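Local coordinates for CENP-V/GFA domain-containing protein (Rhodobacter sphaeroides 2.4.1, PDB 3FAC) that is of uncharacterised function but belongs to the Gfa family, whose members are generally assigned zinc binding and carbon-sulfur lyase activity, at residues Ala52-Leu57 with Phe69-Gly74; Val10-Glu15 with Leu46-Gly51; Thr62-His67 with Gln80-Pro85. One frame throughout, in Å; residues are numbered along the deposited sequence.

Contact 1 (Ala52-Leu57 with Phe69-Gly74); sequences AENLTL and FCRTCG
One face of the Phe69 ring is covered by Thr56, whose CB makes a CH-pi contact 3.6 Å from the ring centroid, displaced toward the rim, while its CG2 comes within 3.4 Å of Phe69 CZ. Phe69 has CG in the crowded position between its own backbone N and carbonyl carbon, and this lays the ring alongside the threonine, both side chains pointing the same way. The guanidinium of Arg71 is met differently: ND2 of Asn54 lies at its edge, near its plane, and the amide and guanidinium planes stand 77° apart, so the two groups do not stack. Asn54 is instead crossed by the aliphatic part of Arg71, with Arg71 CG 3.3 Å from Asn54 OD1.

The same asparagine grips the turn twice. Its backbone O accepts Arg71 N at 2.9 Å in an almost straight bond (175°), nearly along the C=O axis. Its OD1, carried out by CG anti to the backbone N, takes the hydroxyl of Thr72 (OG1 to Asn54 OD1 3.1 Å) on an in-plane lone pair. Next along the strands, Thr56 and Phe69 form an antiparallel hydrogen-bonded pair, Thr56 N to Phe69 O 2.7 Å and Phe69 N to Thr56 O 3.0 Å; Leu55 and Cys70 make the adjoining non-hydrogen-bonded pair. The N atoms of Thr72 and Cys73 make weak bonds to Cys70 SG, whose modelled position is less certain. This Cys-X-X-Cys-Gly turn is consistent with a zinc knuckle, although here Cys73 is joined to Cys7 by a disulfide.

Strands 55-58 and 66-70 thus form a hairpin in which 55-58 is the outermost strand of its antiparallel sheet; Leu55 leans on Thr77 and His78 of strand 76-80, and Cys70 touches Cys5 and Cys7 in a neighbouring loop.

Contact 2 (Val10-Glu15 with Leu46-Gly51); sequences VEIEVE and LRVVRG
A classic beta bulge interrupts the antiparallel pairing of strands 11-14 and 46-50: Val49 and Arg50 both face Glu11. Glu11 O accepts Arg50 N at 3.1 Å on a lone pair and, weakly, Val49 N, while Glu11 N donates to Arg50 O.

Followed outward, the Glu11 side chain runs between Val49 and Arg50. Its CB sits over one face of the Arg50 guanidinium, toward the rim, 3.2 Å from Arg50 NH1. CG is anti to the backbone N (chi1 -179°) and passes beside Val49 CB at 3.9 Å, so glutamate and valine run side by side. At the tip OE2 rests on Val49 CG1, and OE1 forms a salt bridge with Arg50 NH1 that is modelled very short, 2.4 Å, with the donor above the carboxylate plane. Arg50 NH2 also bonds to Gly8 O, so more than one nitrogen is held and rotation is restricted.

Ile12, Val14, Leu46 and Val48 share the other face; Ile12 and Val14 are buried, and Ile12 and Leu46 reach Val90 of strand 87-91, joining this sheet to the five-stranded one. Past the bulge regular pairing resumes at Ile12 and Val48, followed by the hydrogen-bonded pair Glu13 and Arg47 (Glu13 N to Arg47 O). Their side chains run in parallel, and Arg47 NH1 points nearly straight (173°), if weakly, at Glu13 OE2, 3.4 Å away in the guanidinium plane.

Contact 3 (Thr62-His67 with Gln80-Pro85); sequences TRTAKH and QRRSNP
The open end of the beta hairpin made by strands 66-70 and 76-80 lies here, where the loop 62-65 enters the five-stranded sheet and the loop after Gln80 leaves it. Lys66 and Gln80 form the last antiparallel hydrogen-bonded pair across these segments. Gln80 N donates to Lys66 O, and Lys66 N returns a bond to Gln80 O at 3.1 Å, approaching from above the carbonyl plane and not on a lone pair. The same oxygen also receives a CA-H...O contact from Ala65, whose CA is 3.1 Å from Gln80 O, so one carbonyl is met by two successive residues of the other segment.

On one face of the pair Lys66 and Gln80 lie side by side. Gln80 is extended as far as CD, with CG anti to the backbone N, and its CB touches Lys66 CG at 3.6 Å. Lys66 bends at every torsion beyond CB, and its far end leads away from Gln80, while its CB packs on Leu57 of strand 55-58. His67, the next residue, turns to the opposite side of the strand, where its ring meets those of Phe30, Phe60 and His79.

Beyond the pair the segments are held together by Arg82, an extended side chain that crosses the threonines of the other loop at about a right angle. Its CB packs against Ala65 CB at 3.4 Å, and its CG against Thr64 CB at 3.6 Å. The guanidinium then presents its edge to Thr62: NE makes a weak, bent bond (123°) to Thr62 OG1 at 2.9 Å, the oxygen lying in the guanidinium plane. Thr62 has OG1 in the crowded position between backbone N and carbonyl carbon, which turns the hydroxyl toward both Arg82 and Thr64. The two hydroxyls are hydrogen-bonded, Thr62 OG1 to Thr64 OG1 at 2.7 Å.

Contacts 1 and 3 are read off one strand: 66-70 pairs with strand 55-58 toward its end in contact 1 and with strand 76-80 at its start in contact 3. Their centres are about 18 Å apart, yet Leu57 CD1 of the first lies 3.8 Å from His67 O of the second. Contact 2 belongs to the three-stranded sheet and leads along the chain directly into contact 1, with centres about 13 Å apart. Val10 CG2 joins the two, 3.8 Å from Leu55 CD2 and 3.9 Å from Cys70 SG, beside the cysteine cluster that relatives probably use for zinc. Contacts 2 and 3 stay about 8 Å apart at their nearest atoms.

Contact 1 (Ala52-Leu57 with Phe69-Gly74)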
ATOM      1  N   ALA A  52      10.147  -3.251 -10.130  1.00 26.03           N
ATOM      2  CA  ALA A  52      10.514  -4.114  -9.011  1.00 27.07           C
ATOM      3  C   ALA A  52      11.919  -3.788  -8.502  1.00 27.26           C
ATOM      4  O   ALA A  52      12.196  -3.902  -7.312  1.00 28.26           O
ATOM      5  CB  ALA A  52      10.436  -5.575  -9.434  1.00 27.08           C
ATOM      6  N   GLU A  53      12.799  -3.369  -9.406  1.00 27.22           N
ATOM      7  CA  GLU A  53      14.171  -3.038  -9.041  1.00 26.30           C
ATOM      8  C   GLU A  53      14.305  -1.652  -8.413  1.00 26.01           C
ATOM      9  O   GLU A  53      15.346  -1.325  -7.843  1.00 25.11           O
ATOM     10  CB  GLU A  53      15.077  -3.099 -10.272  1.00 27.33           C
ATOM     11  CG  GLU A  53      14.901  -1.921 -11.223  1.00 29.38           C
ATOM     12  CD  GLU A  53      13.821  -2.147 -12.266  1.00 29.40           C
ATOM     13  OE1 GLU A  53      12.831  -2.856 -11.973  1.00 29.77           O
ATOM     14  OE2 GLU A  53      13.962  -1.597 -13.380  1.00 28.21           O
ATOM     15  N   ASN A  54      13.256  -0.843  -8.519  1.00 25.11           N
ATOM     16  CA  ASN A  54      13.282   0.514  -7.982  1.00 22.29           C
ATOM     17  C   ASN A  54      12.556   0.639  -6.647  1.00 21.64           C
ATOM     18  O   ASN A  54      12.401   1.739  -6.118  1.00 20.86           O
ATOM     19  CB  ASN A  54      12.677   1.478  -9.007  1.00 20.78           C
ATOM     20  CG  ASN A  54      13.080   2.917  -8.766  1.00 21.21           C
ATOM     21  OD1 ASN A  54      12.367   3.676  -8.110  1.00 24.05           O
ATOM     22  ND2 ASN A  54      14.238   3.298  -9.292  1.00 22.41           N
ATOM     23  N   LEU A  55      12.112  -0.490  -6.104  1.00 19.46           N
ATOM     24  CA  LEU A  55      11.415  -0.489  -4.825  1.00 17.04           C
ATOM     25  C   LEU A  55      12.337  -0.803  -3.659  1.00 16.06           C
ATOM     26  O   LEU A  55      13.268  -1.592  -3.785  1.00 15.04           O
ATOM     27  CB  LEU A  55      10.268  -1.500  -4.839  1.00 16.47           C
ATOM     28  CG  LEU A  55       8.944  -1.046  -5.458  1.00 19.45           C
ATOM     29  CD1 LEU A  55       7.958  -2.211  -5.433  1.00 17.25           C
ATOM     30  CD2 LEU A  55       8.383   0.152  -4.682  1.00 17.34           C
ATOM     31  N   THR A  56      12.074  -0.174  -2.517  1.00 15.36           N
ATOM     32  CA  THR A  56      12.872  -0.405  -1.323  1.00 14.41           C
ATOM     33  C   THR A  56      12.070  -1.175  -0.287  1.00 15.43           C
ATOM     34  O   THR A  56      10.883  -0.916  -0.072  1.00 17.96           O
ATOM     35  CB  THR A  56      13.353   0.911  -0.699  1.00 12.80           C
ATOM     36  OG1 THR A  56      14.209   1.591  -1.627  1.00 13.30           O
ATOM     37  CG2 THR A  56      14.127   0.631   0.587  1.00  7.45           C
ATOM     38  N   LEU A  57      12.728  -2.131   0.352  1.00 15.73           N
ATOM     39  CA  LEU A  57      12.093  -2.957   1.364  1.00 15.61           C
ATOM     40  C   LEU A  57      12.471  -2.476   2.754  1.00 15.79           C
ATOM     41  O   LEU A  57      13.643  -2.229   3.043  1.00 16.62           O
ATOM     42  CB  LEU A  57      12.528  -4.413   1.189  1.00 16.02           C
ATOM     43  CG  LEU A  57      12.184  -5.384   2.315  1.00 17.31           C
ATOM     44  CD1 LEU A  57      10.667  -5.505   2.465  1.00 17.18           C
ATOM     45  CD2 LEU A  57      12.804  -6.730   2.006  1.00 14.88           C
ATOM     46  N   PHE A  69       8.547   0.820  -0.826  1.00 15.28           N
ATOM     47  CA  PHE A  69       8.374   2.201  -1.257  1.00 15.04           C
ATOM     48  C   PHE A  69       9.350   2.500  -2.387  1.00 14.90           C
ATOM     49  O   PHE A  69      10.460   1.968  -2.421  1.00 13.87           O
ATOM     50  CB  PHE A  69       8.571   3.168  -0.080  1.00 14.64           C
ATOM     51  CG  PHE A  69       9.998   3.314   0.374  1.00 13.94           C
ATOM     52  CD1 PHE A  69      10.887   4.133  -0.319  1.00 14.13           C
ATOM     53  CD2 PHE A  69      10.448   2.654   1.513  1.00 15.44           C
ATOM     54  CE1 PHE A  69      12.199   4.296   0.113  1.00 12.49           C
ATOM     55  CE2 PHE A  69      11.762   2.809   1.954  1.00 14.97           C
ATOM     56  CZ  PHE A  69      12.638   3.633   1.252  1.00 14.86           C
ATOM     57  N   CYS A  70       8.916   3.333  -3.325  1.00 14.96           N
ATOM     58  CA  CYS A  70       9.733   3.710  -4.472  1.00 15.47           C
ATOM     59  C   CYS A  70      10.970   4.499  -4.037  1.00 16.00           C
ATOM     60  O   CYS A  70      10.853   5.513  -3.359  1.00 16.91           O
ATOM     61  CB  CYS A  70       8.888   4.540  -5.436  1.00 14.99           C
ATOM     62  SG  CYS A  70       9.769   5.084  -6.905  1.00 10.87           S
ATOM     63  N   ARG A  71      12.153   4.041  -4.436  1.00 16.75           N
ATOM     64  CA  ARG A  71      13.403   4.708  -4.054  1.00 17.14           C
ATOM     65  C   ARG A  71      13.573   6.098  -4.663  1.00 15.70           C
ATOM     66  O   ARG A  71      14.360   6.904  -4.168  1.00 15.75           O
ATOM     67  CB  ARG A  71      14.610   3.839  -4.441  1.00 18.08           C
ATOM     68  CG  ARG A  71      14.813   3.705  -5.943  1.00 22.96           C
ATOM     69  CD  ARG A  71      15.746   2.552  -6.308  1.00 24.10           C
ATOM     70  NE  ARG A  71      17.117   2.770  -5.857  1.00 29.00           N
ATOM     71  CZ  ARG A  71      17.947   3.680  -6.363  1.00 31.18           C
ATOM     72  NH1 ARG A  71      17.554   4.474  -7.353  1.00 32.07           N
ATOM     73  NH2 ARG A  71      19.178   3.797  -5.876  1.00 32.52           N
ATOM     74  N   THR A  72      12.831   6.383  -5.728  1.00 13.71           N
ATOM     75  CA  THR A  72      12.942   7.671  -6.402  1.00 11.88           C
ATOM     76  C   THR A  72      12.017   8.745  -5.842  1.00 12.00           C
ATOM     77  O   THR A  72      12.483   9.803  -5.414  1.00 10.36           O
ATOM     78  CB  THR A  72      12.679   7.527  -7.918  1.00 11.14           C
ATOM     79  OG1 THR A  72      13.558   6.536  -8.457  1.00 12.26           O
ATOM     80  CG2 THR A  72      12.937   8.838  -8.637  1.00  7.27           C
ATOM     81  N   CYS A  73      10.712   8.482  -5.851  1.00 11.08           N
ATOM     82  CA  CYS A  73       9.752   9.454  -5.352  1.00  9.96           C
ATOM     83  C   CYS A  73       9.395   9.231  -3.879  1.00  9.59           C
ATOM     84  O   CYS A  73       8.703  10.047  -3.262  1.00  8.84           O
ATOM     85  CB  CYS A  73       8.492   9.442  -6.228  1.00 10.59           C
ATOM     86  SG  CYS A  73       7.758   7.814  -6.511  1.00 12.08           S
ATOM     87  N   GLY A  74       9.873   8.127  -3.319  1.00  6.37           N
ATOM     88  CA  GLY A  74       9.610   7.832  -1.920  1.00  6.90           C
ATOM     89  C   GLY A  74       8.176   7.455  -1.599  1.00  7.17           C
ATOM     90  O   GLY A  74       7.821   7.324  -0.429  1.00  5.41           O
TER

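Contact 2 (Val10-Glu15 with Leu46-Gly51)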
ATOM      1  N   VAL A  10       7.301   2.703 -10.609  1.00 18.56           N
ATOM      2  CA  VAL A  10       6.655   1.478 -10.157  1.00 19.27           C
ATOM      3  C   VAL A  10       5.185   1.367 -10.567  1.00 21.51           C
ATOM      4  O   VAL A  10       4.421   2.327 -10.455  1.00 20.08           O
ATOM      5  CB  VAL A  10       6.730   1.363  -8.619  1.00 18.48           C
ATOM      6  CG1 VAL A  10       6.397  -0.047  -8.189  1.00 18.28           C
ATOM      7  CG2 VAL A  10       8.108   1.768  -8.126  1.00 19.30           C
ATOM      8  N   GLU A  11       4.798   0.190 -11.051  1.00 22.25           N
ATOM      9  CA  GLU A  11       3.412  -0.053 -11.427  1.00 23.22           C
ATOM     10  C   GLU A  11       2.956  -1.424 -10.960  1.00 22.96           C
ATOM     11  O   GLU A  11       3.586  -2.436 -11.264  1.00 23.01           O
ATOM     12  CB  GLU A  11       3.198   0.037 -12.940  1.00 22.85           C
ATOM     13  CG  GLU A  11       1.733  -0.204 -13.313  1.00 26.44           C
ATOM     14  CD  GLU A  11       1.441  -0.046 -14.792  1.00 29.02           C
ATOM     15  OE1 GLU A  11       1.820   0.996 -15.367  1.00 30.87           O
ATOM     16  OE2 GLU A  11       0.812  -0.958 -15.375  1.00 27.17           O
ATOM     17  N   ILE A  12       1.858  -1.456 -10.221  1.00 22.95           N
ATOM     18  CA  ILE A  12       1.324  -2.716  -9.742  1.00 23.14           C
ATOM     19  C   ILE A  12      -0.011  -3.009 -10.418  1.00 24.63           C
ATOM     20  O   ILE A  12      -0.584  -2.152 -11.096  1.00 25.21           O
ATOM     21  CB  ILE A  12       1.123  -2.700  -8.211  1.00 21.77           C
ATOM     22  CG1 ILE A  12       0.172  -1.571  -7.817  1.00 20.65           C
ATOM     23  CG2 ILE A  12       2.462  -2.527  -7.513  1.00 21.11           C
ATOM     24  CD1 ILE A  12      -0.216  -1.587  -6.351  1.00 20.84           C
ATOM     25  N   GLU A  13      -0.485  -4.236 -10.237  1.00 26.36           N
ATOM     26  CA  GLU A  13      -1.754  -4.692 -10.794  1.00 28.42           C
ATOM     27  C   GLU A  13      -2.408  -5.412  -9.623  1.00 28.19           C
ATOM     28  O   GLU A  13      -2.043  -6.545  -9.310  1.00 27.56           O
ATOM     29  CB  GLU A  13      -1.490  -5.667 -11.944  1.00 31.13           C
ATOM     30  CG  GLU A  13      -2.510  -5.628 -13.071  1.00 37.03           C
ATOM     31  CD  GLU A  13      -3.822  -6.290 -12.716  1.00 40.28           C
ATOM     32  OE1 GLU A  13      -4.456  -5.877 -11.720  1.00 42.43           O
ATOM     33  OE2 GLU A  13      -4.224  -7.227 -13.442  1.00 41.50           O
ATOM     34  N   VAL A  14      -3.363  -4.761  -8.965  1.00 28.28           N
ATOM     35  CA  VAL A  14      -3.998  -5.371  -7.800  1.00 29.95           C
ATOM     36  C   VAL A  14      -5.524  -5.399  -7.775  1.00 30.77           C
ATOM     37  O   VAL A  14      -6.190  -4.497  -8.280  1.00 31.63           O
ATOM     38  CB  VAL A  14      -3.501  -4.688  -6.498  1.00 28.89           C
ATOM     39  CG1 VAL A  14      -3.869  -3.219  -6.506  1.00 28.80           C
ATOM     40  CG2 VAL A  14      -4.088  -5.377  -5.284  1.00 29.46           C
ATOM     41  N   GLU A  15      -6.063  -6.459  -7.181  1.00 32.38           N
ATOM     42  CA  GLU A  15      -7.502  -6.638  -7.034  1.00 34.63           C
ATOM     43  C   GLU A  15      -7.800  -6.517  -5.546  1.00 34.73           C
ATOM     44  O   GLU A  15      -7.296  -7.307  -4.746  1.00 35.23           O
ATOM     45  CB  GLU A  15      -7.929  -8.022  -7.524  1.00 37.13           C
ATOM     46  CG  GLU A  15      -7.664  -8.291  -8.998  1.00 41.15           C
ATOM     47  CD  GLU A  15      -8.413  -7.339  -9.912  1.00 43.95           C
ATOM     48  OE1 GLU A  15      -9.639  -7.181  -9.724  1.00 46.19           O
ATOM     49  OE2 GLU A  15      -7.779  -6.754 -10.822  1.00 44.85           O
ATOM     50  N   LEU A  46      -2.163  -9.433  -6.068  1.00 24.57           N
ATOM     51  CA  LEU A  46      -1.252  -8.323  -6.329  1.00 23.64           C
ATOM     52  C   LEU A  46      -0.050  -8.754  -7.168  1.00 23.29           C
ATOM     53  O   LEU A  46       0.629  -9.731  -6.857  1.00 23.91           O
ATOM     54  CB  LEU A  46      -0.789  -7.696  -5.004  1.00 22.66           C
ATOM     55  CG  LEU A  46       0.013  -6.387  -5.039  1.00 21.70           C
ATOM     56  CD1 LEU A  46      -0.112  -5.686  -3.698  1.00 20.16           C
ATOM     57  CD2 LEU A  46       1.475  -6.660  -5.372  1.00 20.63           C
ATOM     58  N   ARG A  47       0.209  -8.003  -8.232  1.00 23.26           N
ATOM     59  CA  ARG A  47       1.305  -8.298  -9.139  1.00 23.96           C
ATOM     60  C   ARG A  47       2.083  -7.029  -9.505  1.00 23.00           C
ATOM     61  O   ARG A  47       1.504  -6.051  -9.973  1.00 23.49           O
ATOM     62  CB  ARG A  47       0.748  -8.956 -10.405  1.00 24.52           C
ATOM     63  CG  ARG A  47       1.805  -9.548 -11.320  1.00 29.42           C
ATOM     64  CD  ARG A  47       1.204 -10.247 -12.543  1.00 31.27           C
ATOM     65  NE  ARG A  47       0.876  -9.330 -13.635  1.00 32.76           N
ATOM     66  CZ  ARG A  47      -0.309  -8.751 -13.813  1.00 35.44           C
ATOM     67  NH1 ARG A  47      -1.305  -8.986 -12.967  1.00 36.25           N
ATOM     68  NH2 ARG A  47      -0.501  -7.944 -14.850  1.00 34.45           N
ATOM     69  N   VAL A  48       3.393  -7.050  -9.280  1.00 22.84           N
ATOM     70  CA  VAL A  48       4.252  -5.914  -9.601  1.00 21.16           C
ATOM     71  C   VAL A  48       4.522  -5.907 -11.105  1.00 22.27           C
ATOM     72  O   VAL A  48       5.268  -6.737 -11.619  1.00 21.66           O
ATOM     73  CB  VAL A  48       5.591  -6.003  -8.835  1.00 21.52           C
ATOM     74  CG1 VAL A  48       6.534  -4.894  -9.284  1.00 21.41           C
ATOM     75  CG2 VAL A  48       5.332  -5.902  -7.341  1.00 18.46           C
ATOM     76  N   VAL A  49       3.906  -4.959 -11.804  1.00 23.14           N
ATOM     77  CA  VAL A  49       4.039  -4.842 -13.253  1.00 23.51           C
ATOM     78  C   VAL A  49       5.424  -4.382 -13.701  1.00 25.18           C
ATOM     79  O   VAL A  49       6.035  -4.996 -14.581  1.00 25.05           O
ATOM     80  CB  VAL A  49       2.971  -3.879 -13.813  1.00 22.15           C
ATOM     81  CG1 VAL A  49       3.061  -3.818 -15.326  1.00 21.76           C
ATOM     82  CG2 VAL A  49       1.590  -4.348 -13.389  1.00 21.54           C
ATOM     83  N   ARG A  50       5.914  -3.299 -13.106  1.00 25.39           N
ATOM     84  CA  ARG A  50       7.231  -2.778 -13.446  1.00 25.65           C
ATOM     85  C   ARG A  50       7.819  -1.982 -12.285  1.00 26.24           C
ATOM     86  O   ARG A  50       7.091  -1.485 -11.424  1.00 25.98           O
ATOM     87  CB  ARG A  50       7.154  -1.880 -14.687  1.00 25.86           C
ATOM     88  CG  ARG A  50       6.448  -0.552 -14.459  1.00 28.63           C
ATOM     89  CD  ARG A  50       6.905   0.511 -15.458  1.00 29.79           C
ATOM     90  NE  ARG A  50       6.276   1.803 -15.191  1.00 30.30           N
ATOM     91  CZ  ARG A  50       4.981   2.047 -15.362  1.00 29.25           C
ATOM     92  NH1 ARG A  50       4.182   1.091 -15.809  1.00 27.24           N
ATOM     93  NH2 ARG A  50       4.483   3.238 -15.068  1.00 30.47           N
ATOM     94  N   GLY A  51       9.142  -1.866 -12.271  1.00 25.56           N
ATOM     95  CA  GLY A  51       9.809  -1.115 -11.227  1.00 25.95           C
ATOM     96  C   GLY A  51      10.203  -1.930 -10.015  1.00 25.89           C
ATOM     97  O   GLY A  51      10.554  -1.370  -8.980  1.00 27.16           O
TER

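Contact 3 (Thr62-His67 with Gln80-Pro85)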
ATOM      1  N   THR A  62       9.204  -7.037  14.632  1.00 37.71           N
ATOM      2  CA  THR A  62       9.150  -8.478  14.420  1.00 39.59           C
ATOM      3  C   THR A  62       9.677  -8.823  13.033  1.00 40.69           C
ATOM      4  O   THR A  62       9.905  -9.991  12.723  1.00 40.36           O
ATOM      5  CB  THR A  62       7.710  -9.007  14.528  1.00 39.77           C
ATOM      6  OG1 THR A  62       6.901  -8.390  13.520  1.00 39.86           O
ATOM      7  CG2 THR A  62       7.125  -8.695  15.899  1.00 39.50           C
ATOM      8  N   ARG A  63       9.875  -7.801  12.204  1.00 41.50           N
ATOM      9  CA  ARG A  63      10.362  -7.995  10.841  1.00 42.72           C
ATOM     10  C   ARG A  63       9.415  -8.925  10.094  1.00 42.07           C
ATOM     11  O   ARG A  63       9.802  -9.596   9.135  1.00 42.22           O
ATOM     12  CB  ARG A  63      11.777  -8.584  10.847  1.00 43.69           C
ATOM     13  CG  ARG A  63      12.828  -7.662  11.440  1.00 44.96           C
ATOM     14  CD  ARG A  63      14.199  -8.318  11.465  1.00 47.74           C
ATOM     15  NE  ARG A  63      14.840  -8.383  10.152  1.00 50.01           N
ATOM     16  CZ  ARG A  63      15.377  -7.342   9.519  1.00 50.11           C
ATOM     17  NH1 ARG A  63      15.350  -6.136  10.073  1.00 50.00           N
ATOM     18  NH2 ARG A  63      15.959  -7.512   8.337  1.00 49.07           N
ATOM     19  N   THR A  64       8.167  -8.955  10.552  1.00 41.26           N
ATOM     20  CA  THR A  64       7.133  -9.782   9.944  1.00 41.30           C
ATOM     21  C   THR A  64       6.559  -9.030   8.752  1.00 39.77           C
ATOM     22  O   THR A  64       6.574  -9.520   7.620  1.00 40.53           O
ATOM     23  CB  THR A  64       5.984 -10.064  10.940  1.00 42.66           C
ATOM     24  OG1 THR A  64       6.513 -10.666  12.130  1.00 44.16           O
ATOM     25  CG2 THR A  64       4.955 -10.998  10.315  1.00 42.28           C
ATOM     26  N   ALA A  65       6.055  -7.831   9.022  1.00 36.69           N
ATOM     27  CA  ALA A  65       5.473  -6.992   7.988  1.00 33.55           C
ATOM     28  C   ALA A  65       6.542  -6.552   6.996  1.00 31.74           C
ATOM     29  O   ALA A  65       7.681  -6.267   7.373  1.00 32.53           O
ATOM     30  CB  ALA A  65       4.810  -5.774   8.622  1.00 34.32           C
ATOM     31  N   LYS A  66       6.169  -6.508   5.723  1.00 29.64           N
ATOM     32  CA  LYS A  66       7.088  -6.092   4.674  1.00 28.51           C
ATOM     33  C   LYS A  66       6.543  -4.811   4.056  1.00 26.39           C
ATOM     34  O   LYS A  66       5.439  -4.796   3.515  1.00 25.99           O
ATOM     35  CB  LYS A  66       7.210  -7.174   3.601  1.00 31.03           C
ATOM     36  CG  LYS A  66       7.161  -8.593   4.143  1.00 34.63           C
ATOM     37  CD  LYS A  66       8.124  -9.505   3.404  1.00 35.23           C
ATOM     38  CE  LYS A  66       9.539  -9.326   3.925  1.00 35.24           C
ATOM     39  NZ  LYS A  66       9.622  -9.722   5.359  1.00 35.78           N
ATOM     40  N   HIS A  67       7.321  -3.738   4.139  1.00 22.34           N
ATOM     41  CA  HIS A  67       6.903  -2.453   3.604  1.00 19.13           C
ATOM     42  C   HIS A  67       7.757  -2.073   2.397  1.00 18.21           C
ATOM     43  O   HIS A  67       8.980  -2.123   2.463  1.00 18.34           O
ATOM     44  CB  HIS A  67       7.035  -1.388   4.696  1.00 16.51           C
ATOM     45  CG  HIS A  67       6.451  -1.798   6.012  1.00 16.52           C
ATOM     46  ND1 HIS A  67       5.116  -2.098   6.174  1.00 18.20           N
ATOM     47  CD2 HIS A  67       7.020  -1.954   7.231  1.00 16.12           C
ATOM     48  CE1 HIS A  67       4.888  -2.421   7.435  1.00 14.83           C
ATOM     49  NE2 HIS A  67       6.028  -2.341   8.099  1.00 14.26           N
ATOM     50  N   GLN A  80       3.187  -6.061   3.095  1.00 35.75           N
ATOM     51  CA  GLN A  80       2.631  -7.334   3.526  1.00 38.68           C
ATOM     52  C   GLN A  80       2.330  -7.238   5.016  1.00 40.50           C
ATOM     53  O   GLN A  80       3.230  -7.356   5.846  1.00 39.58           O
ATOM     54  CB  GLN A  80       3.625  -8.468   3.266  1.00 39.34           C
ATOM     55  CG  GLN A  80       3.122  -9.838   3.695  1.00 42.22           C
ATOM     56  CD  GLN A  80       4.134 -10.938   3.436  1.00 44.12           C
ATOM     57  OE1 GLN A  80       4.521 -11.185   2.292  1.00 44.39           O
ATOM     58  NE2 GLN A  80       4.569 -11.605   4.501  1.00 44.42           N
ATOM     59  N   ARG A  81       1.058  -7.014   5.337  1.00 43.40           N
ATOM     60  CA  ARG A  81       0.605  -6.889   6.717  1.00 45.75           C
ATOM     61  C   ARG A  81       1.312  -7.841   7.675  1.00 47.65           C
ATOM     62  O   ARG A  81       1.768  -8.923   7.286  1.00 47.56           O
ATOM     63  CB  ARG A  81      -0.902  -7.136   6.806  1.00 46.31           C
ATOM     64  CG  ARG A  81      -1.755  -6.110   6.088  1.00 47.59           C
ATOM     65  CD  ARG A  81      -3.231  -6.331   6.393  1.00 47.62           C
ATOM     66  NE  ARG A  81      -4.083  -5.333   5.753  1.00 47.46           N
ATOM     67  CZ  ARG A  81      -4.008  -4.024   5.979  1.00 48.51           C
ATOM     68  NH1 ARG A  81      -3.114  -3.541   6.834  1.00 48.35           N
ATOM     69  NH2 ARG A  81      -4.833  -3.195   5.350  1.00 48.94           N
ATOM     70  N   ARG A  82       1.404  -7.432   8.936  1.00 48.82           N
ATOM     71  CA  ARG A  82       2.059  -8.242   9.957  1.00 50.16           C
ATOM     72  C   ARG A  82       1.042  -9.056  10.749  1.00 49.87           C
ATOM     73  O   ARG A  82       1.401 -10.000  11.454  1.00 49.69           O
ATOM     74  CB  ARG A  82       2.873  -7.356  10.902  1.00 51.11           C
ATOM     75  CG  ARG A  82       3.250  -8.027  12.213  1.00 52.52           C
ATOM     76  CD  ARG A  82       4.182  -7.204  13.086  1.00 54.05           C
ATOM     77  NE  ARG A  82       4.250  -7.720  14.451  1.00 54.84           N
ATOM     78  CZ  ARG A  82       3.355  -7.456  15.393  1.00 54.59           C
ATOM     79  NH1 ARG A  82       2.315  -6.679  15.122  1.00 54.53           N
ATOM     80  NH2 ARG A  82       3.496  -7.969  16.607  1.00 53.46           N
ATOM     81  N   SER A  83      -0.230  -8.685  10.629  1.00 49.09           N
ATOM     82  CA  SER A  83      -1.314  -9.465  11.215  1.00 48.93           C
ATOM     83  C   SER A  83      -1.704 -10.631  10.312  1.00 49.28           C
ATOM     84  O   SER A  83      -2.030 -11.717  10.790  1.00 49.05           O
ATOM     85  CB  SER A  83      -2.530  -8.576  11.480  1.00 48.56           C
ATOM     86  OG  SER A  83      -3.201  -8.256  10.275  1.00 48.21           O
ATOM     87  N   ASN A  84      -1.668 -10.397   9.003  1.00 20.00           N
ATOM     88  CA  ASN A  84      -2.011 -11.429   8.032  1.00 20.00           C
ATOM     89  C   ASN A  84      -0.982 -11.527   6.910  1.00 20.00           C
ATOM     90  O   ASN A  84      -0.986 -10.722   5.980  1.00 48.81           O
ATOM     91  CB  ASN A  84      -3.402 -11.174   7.449  1.00 20.00           C
ATOM     92  CG  ASN A  84      -4.045 -12.434   6.903  1.00 20.00           C
ATOM     93  OD1 ASN A  84      -3.359 -13.337   6.422  1.00 20.00           O
ATOM     94  ND2 ASN A  84      -5.369 -12.503   6.975  1.00 20.00           N
ATOM     95  N   PRO A  85      -0.103 -12.520   7.006  1.00 49.06           N
ATOM     96  CA  PRO A  85       0.908 -12.757   5.967  1.00 49.43           C
ATOM     97  C   PRO A  85       0.348 -13.118   4.587  1.00 49.15           C
ATOM     98  O   PRO A  85       1.102 -13.266   3.622  1.00 48.70           O
ATOM     99  CB  PRO A  85       1.747 -13.886   6.564  1.00 49.43           C
ATOM    100  CG  PRO A  85       1.692 -13.586   8.031  1.00 49.64           C
ATOM    101  CD  PRO A  85       0.228 -13.265   8.233  1.00 49.77           C
TER